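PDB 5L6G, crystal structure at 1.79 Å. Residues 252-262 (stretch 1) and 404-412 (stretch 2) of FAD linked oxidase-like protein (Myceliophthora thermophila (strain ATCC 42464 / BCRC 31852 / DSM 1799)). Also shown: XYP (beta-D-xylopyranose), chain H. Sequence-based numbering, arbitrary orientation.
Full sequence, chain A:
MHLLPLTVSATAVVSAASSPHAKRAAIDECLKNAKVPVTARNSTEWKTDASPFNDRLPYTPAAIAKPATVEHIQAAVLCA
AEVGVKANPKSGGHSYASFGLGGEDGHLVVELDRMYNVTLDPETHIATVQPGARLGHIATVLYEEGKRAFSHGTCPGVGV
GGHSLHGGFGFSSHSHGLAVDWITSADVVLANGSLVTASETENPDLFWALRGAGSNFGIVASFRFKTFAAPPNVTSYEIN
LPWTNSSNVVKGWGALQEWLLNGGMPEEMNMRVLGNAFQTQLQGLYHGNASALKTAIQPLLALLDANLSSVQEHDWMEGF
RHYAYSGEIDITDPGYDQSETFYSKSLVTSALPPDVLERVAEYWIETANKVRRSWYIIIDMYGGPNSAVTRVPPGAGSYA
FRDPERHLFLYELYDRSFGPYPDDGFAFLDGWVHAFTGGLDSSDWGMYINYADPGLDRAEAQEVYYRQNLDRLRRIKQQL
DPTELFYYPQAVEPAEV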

# COMPACT_ATOMS: atom_id res chain seq x y z
N GLY A 252 0.64 -0.51 27.99
CA GLY A 252 1.64 -1.02 27.05
C GLY A 252 1.81 -0.11 25.86
O GLY A 252 2.91 0.27 25.48
N TRP A 253 0.69 0.27 25.27
CA TRP A 253 0.69 1.14 24.13
C TRP A 253 1.15 2.52 24.54
O TRP A 253 1.88 3.17 23.79
N GLY A 254 0.73 2.98 25.72
CA GLY A 254 1.12 4.31 26.20
C GLY A 254 2.63 4.39 26.29
O GLY A 254 3.24 5.40 25.88
N ALA A 255 3.25 3.34 26.83
CA ALA A 255 4.69 3.28 26.92
C ALA A 255 5.32 3.24 25.53
O ALA A 255 6.32 3.92 25.29
N LEU A 256 4.76 2.42 24.65
CA LEU A 256 5.32 2.22 23.34
C LEU A 256 5.33 3.51 22.52
O LEU A 256 6.32 3.84 21.86
N GLN A 257 4.21 4.24 22.53
CA GLN A 257 4.16 5.49 21.77
C GLN A 257 5.10 6.54 22.32
O GLN A 257 5.71 7.29 21.55
N GLU A 258 5.22 6.62 23.64
CA GLU A 258 6.13 7.56 24.26
C GLU A 258 7.58 7.21 23.86
O GLU A 258 8.36 8.10 23.48
N TRP A 259 7.91 5.93 23.89
CA TRP A 259 9.24 5.45 23.46
C TRP A 259 9.50 5.84 22.00
O TRP A 259 10.54 6.40 21.69
N LEU A 260 8.55 5.57 21.12
CA LEU A 260 8.75 5.86 19.69
C LEU A 260 8.88 7.36 19.46
O LEU A 260 9.78 7.83 18.78
N LEU A 261 7.97 8.10 20.06
CA LEU A 261 7.87 9.52 19.86
C LEU A 261 9.13 10.22 20.37
O LEU A 261 9.55 11.24 19.82
N ASN A 262 9.76 9.64 21.38
CA ASN A 262 11.00 10.17 21.89
C ASN A 262 12.29 9.62 21.28
O ASN A 262 13.35 9.82 21.83
N PRO A 404 6.81 13.82 11.50
CA PRO A 404 7.35 12.79 12.39
C PRO A 404 6.65 12.66 13.76
O PRO A 404 6.77 11.62 14.41
N GLU A 405 5.93 13.70 14.19
CA GLU A 405 5.13 13.62 15.41
C GLU A 405 3.62 13.41 15.17
O GLU A 405 2.95 12.64 15.90
N ARG A 406 3.07 14.07 14.17
CA ARG A 406 1.63 13.99 13.89
C ARG A 406 1.26 12.63 13.25
O ARG A 406 0.14 12.12 13.43
N HIS A 407 2.20 12.06 12.50
CA HIS A 407 1.98 10.81 11.80
C HIS A 407 2.90 9.79 12.40
O HIS A 407 3.98 9.52 11.89
N LEU A 408 2.45 9.25 13.51
CA LEU A 408 3.27 8.39 14.35
C LEU A 408 3.04 6.92 14.07
O LEU A 408 3.99 6.13 14.14
N PHE A 409 1.77 6.57 13.81
CA PHE A 409 1.34 5.19 13.64
C PHE A 409 0.52 5.06 12.38
O PHE A 409 -0.31 5.91 12.07
N LEU A 410 0.75 3.95 11.68
CA LEU A 410 -0.07 3.50 10.58
C LEU A 410 -0.72 2.18 10.96
O LEU A 410 -0.09 1.28 11.53
N TYR A 411 -1.99 2.05 10.60
CA TYR A 411 -2.77 0.91 11.01
C TYR A 411 -3.42 0.22 9.83
O TYR A 411 -3.90 0.88 8.90
N GLU A 412 -3.45 -1.11 9.91
CA GLU A 412 -4.26 -1.92 9.05
C GLU A 412 -5.21 -2.70 9.96
O GLU A 412 -4.76 -3.37 10.89

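Three residues supply just over half of the 426 Å² buried between the helix 252-261 and stretch 2: Phe409 (77 Å²), Leu408 (72 Å²) and Leu261 (71 Å²). No hydrogen bond crosses between the stretches, so the contact rests on side-chain packing.

Phe409 points its CA-to-CB bond toward the helix, and with chi1 at -67° (m) its ring reaches three helix residues. Gln257 CB meets the ring edge at CZ, 3.5 Å away, while Leu260 CD2 lies 3.8 Å from CE1 of Phe409. The third neighbour is Trp253, whose chi1 is t (-164°). Its CB points sideways, but the indole end comes nearer, placing its edge toward the Phe409 face; the five-membered ring and the phenyl ring have centroids 5.2 Å apart and planes at 79°, an offset edge-to-face pair. Farther along the indole, Trp253 CZ2 lies 3.6 Å from Tyr411 CE2 and 3.4 Å from Tyr411 OH. Tyr411 also points toward the helix (chi1 m), whereas the intervening Leu410 is out of reach, as expected from strand alternation.

Leu408, also directed toward the helix, adopts the t, p rotamer (-170°, 57°). Its CD1 packs 3.7 Å from Leu260 CD2 and 3.9 Å from Leu261 CD1, and its CD2 lies 4.2 Å from Gln257 CB. Leu260 and Leu261 are likewise t, p; Leu260 points toward stretch 2, but Leu261 leaves the backbone sideways, and its end comes nearer. Leu261 CD1 also touches the aliphatic part of Glu405, 3.8 Å from CG.

Several polar groups have partners outside the contact. The Gln257 amide and Tyr411 OH are hydrogen-bonded elsewhere in the structure, and Asn262 ND2 donates to Glu258 O at 2.8 Å. Glu412, out of the helix's reach, accepts a hydrogen bond at OE1 from xylopyranose O1 (2.9 Å), although the modelled position of OE1 is less certain.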

# COMPACT_ATOMS: atom_id res chain seq x y z
CB TRP A 253 -0.73 1.19 23.54
CG TRP A 253 -0.88 1.74 22.18
CD1 TRP A 253 -0.11 2.66 21.53
CD2 TRP A 253 -1.96 1.43 21.30
NE1 TRP A 253 -0.63 2.92 20.29
CE2 TRP A 253 -1.78 2.20 20.14
CE3 TRP A 253 -3.07 0.59 21.40
CZ2 TRP A 253 -2.67 2.13 19.06
CZ3 TRP A 253 -3.96 0.52 20.34
CH2 TRP A 253 -3.74 1.28 19.18
CB ALA A 255 5.14 2.07 27.70
CB LEU A 256 4.56 1.13 22.60
CG LEU A 256 5.06 0.68 21.22
CD1 LEU A 256 6.41 -0.02 21.33
CD2 LEU A 256 4.02 -0.24 20.62
CB GLN A 257 2.74 6.04 21.67
CG GLN A 257 2.13 6.59 22.93
CD GLN A 257 0.68 6.97 22.72
OE1 GLN A 257 0.11 6.74 21.63
NE2 GLN A 257 0.08 7.57 23.75
CB GLU A 258 5.92 7.58 25.78
CG GLU A 258 6.70 8.63 26.53
CD GLU A 258 6.45 8.61 28.03
OE1 GLU A 258 5.30 8.31 28.44
OE2 GLU A 258 7.40 8.92 28.79
CB TRP A 259 9.32 3.94 23.64
CG TRP A 259 10.51 3.25 23.08
CD1 TRP A 259 11.76 3.16 23.64
CD2 TRP A 259 10.57 2.52 21.85
NE1 TRP A 259 12.59 2.42 22.82
CE2 TRP A 259 11.88 2.02 21.72
CE3 TRP A 259 9.63 2.23 20.86
CZ2 TRP A 259 12.28 1.25 20.63
CZ3 TRP A 259 10.02 1.48 19.77
CH2 TRP A 259 11.33 0.98 19.67
CB LEU A 260 7.60 5.29 18.86
CG LEU A 260 7.70 5.44 17.33
CD1 LEU A 260 8.91 4.71 16.78
CD2 LEU A 260 6.43 4.93 16.70
CB LEU A 261 6.60 10.01 20.54
CG LEU A 261 6.04 11.38 20.30
CD1 LEU A 261 5.78 11.64 18.83
CD2 LEU A 261 4.77 11.52 21.16
CB ASN A 262 11.03 10.04 23.42
CG ASN A 262 10.13 11.07 24.09
OD1 ASN A 262 10.49 12.24 24.18
ND2 ASN A 262 8.93 10.65 24.47
CB PRO A 404 8.83 13.16 12.54
CG PRO A 404 8.96 14.58 12.09
CD PRO A 404 7.76 14.93 11.26
CB GLU A 405 5.41 14.83 16.30
CG GLU A 405 6.79 14.79 16.97
CD GLU A 405 7.94 15.11 16.03
OE1 GLU A 405 7.92 16.21 15.45
OE2 GLU A 405 8.88 14.29 15.90
CB ARG A 406 1.24 15.16 12.98
CG ARG A 406 -0.25 15.38 12.74
CD ARG A 406 -0.45 16.52 11.74
NE ARG A 406 -0.04 17.81 12.31
CZ ARG A 406 -0.76 18.52 13.18
NH1 ARG A 406 -1.95 18.07 13.60
NH2 ARG A 406 -0.30 19.68 13.65
CB HIS A 407 2.18 11.02 10.31
CG HIS A 407 1.29 12.09 9.78
ND1 HIS A 407 1.76 13.21 9.13
CD2 HIS A 407 -0.05 12.25 9.88
CE1 HIS A 407 0.74 13.98 8.81
NE2 HIS A 407 -0.37 13.42 9.24
CB LEU A 408 2.93 8.66 15.80
CG LEU A 408 3.87 8.02 16.81
CD1 LEU A 408 5.31 8.45 16.58
CD2 LEU A 408 3.42 8.36 18.21
CB PHE A 409 0.43 4.71 14.79
CG PHE A 409 1.12 4.61 16.11
CD1 PHE A 409 2.26 3.86 16.26
CD2 PHE A 409 0.61 5.28 17.22
CE1 PHE A 409 2.88 3.75 17.48
CE2 PHE A 409 1.24 5.20 18.43
CZ PHE A 409 2.37 4.42 18.57
CB LEU A 410 0.80 3.32 9.35
CG LEU A 410 0.24 2.65 8.11
CD1 LEU A 410 -0.85 3.53 7.55
CD2 LEU A 410 1.36 2.40 7.09
CB TYR A 411 -3.91 1.35 11.91
CG TYR A 411 -3.56 2.15 13.14
CD1 TYR A 411 -3.17 3.48 13.04
CD2 TYR A 411 -3.69 1.60 14.40
CE1 TYR A 411 -2.92 4.26 14.15
CE2 TYR A 411 -3.45 2.36 15.53
CZ TYR A 411 -3.07 3.69 15.41
OH TYR A 411 -2.81 4.46 16.52
CB GLU A 412 -3.43 -2.91 8.24
CG GLU A 412 -4.26 -3.66 7.21
CD GLU A 412 -3.47 -4.69 6.43
OE1 GLU A 412 -2.29 -4.97 6.77
OE2 GLU A 412 -4.06 -5.25 5.47
O1 XYP H . 0.44 -4.58 5.97
C1 XYP H . 0.32 -5.83 5.30
C2 XYP H . 1.06 -6.90 6.11
C3 XYP H . 0.79 -8.29 5.55
C4 XYP H . -0.71 -8.53 5.42
C5 XYP H . -1.38 -7.40 4.62
O2 XYP H . 2.45 -6.61 6.05
O3 XYP H . 1.44 -9.29 6.35
O4 XYP H . -0.95 -9.75 4.71
O5 XYP H . -1.06 -6.12 5.16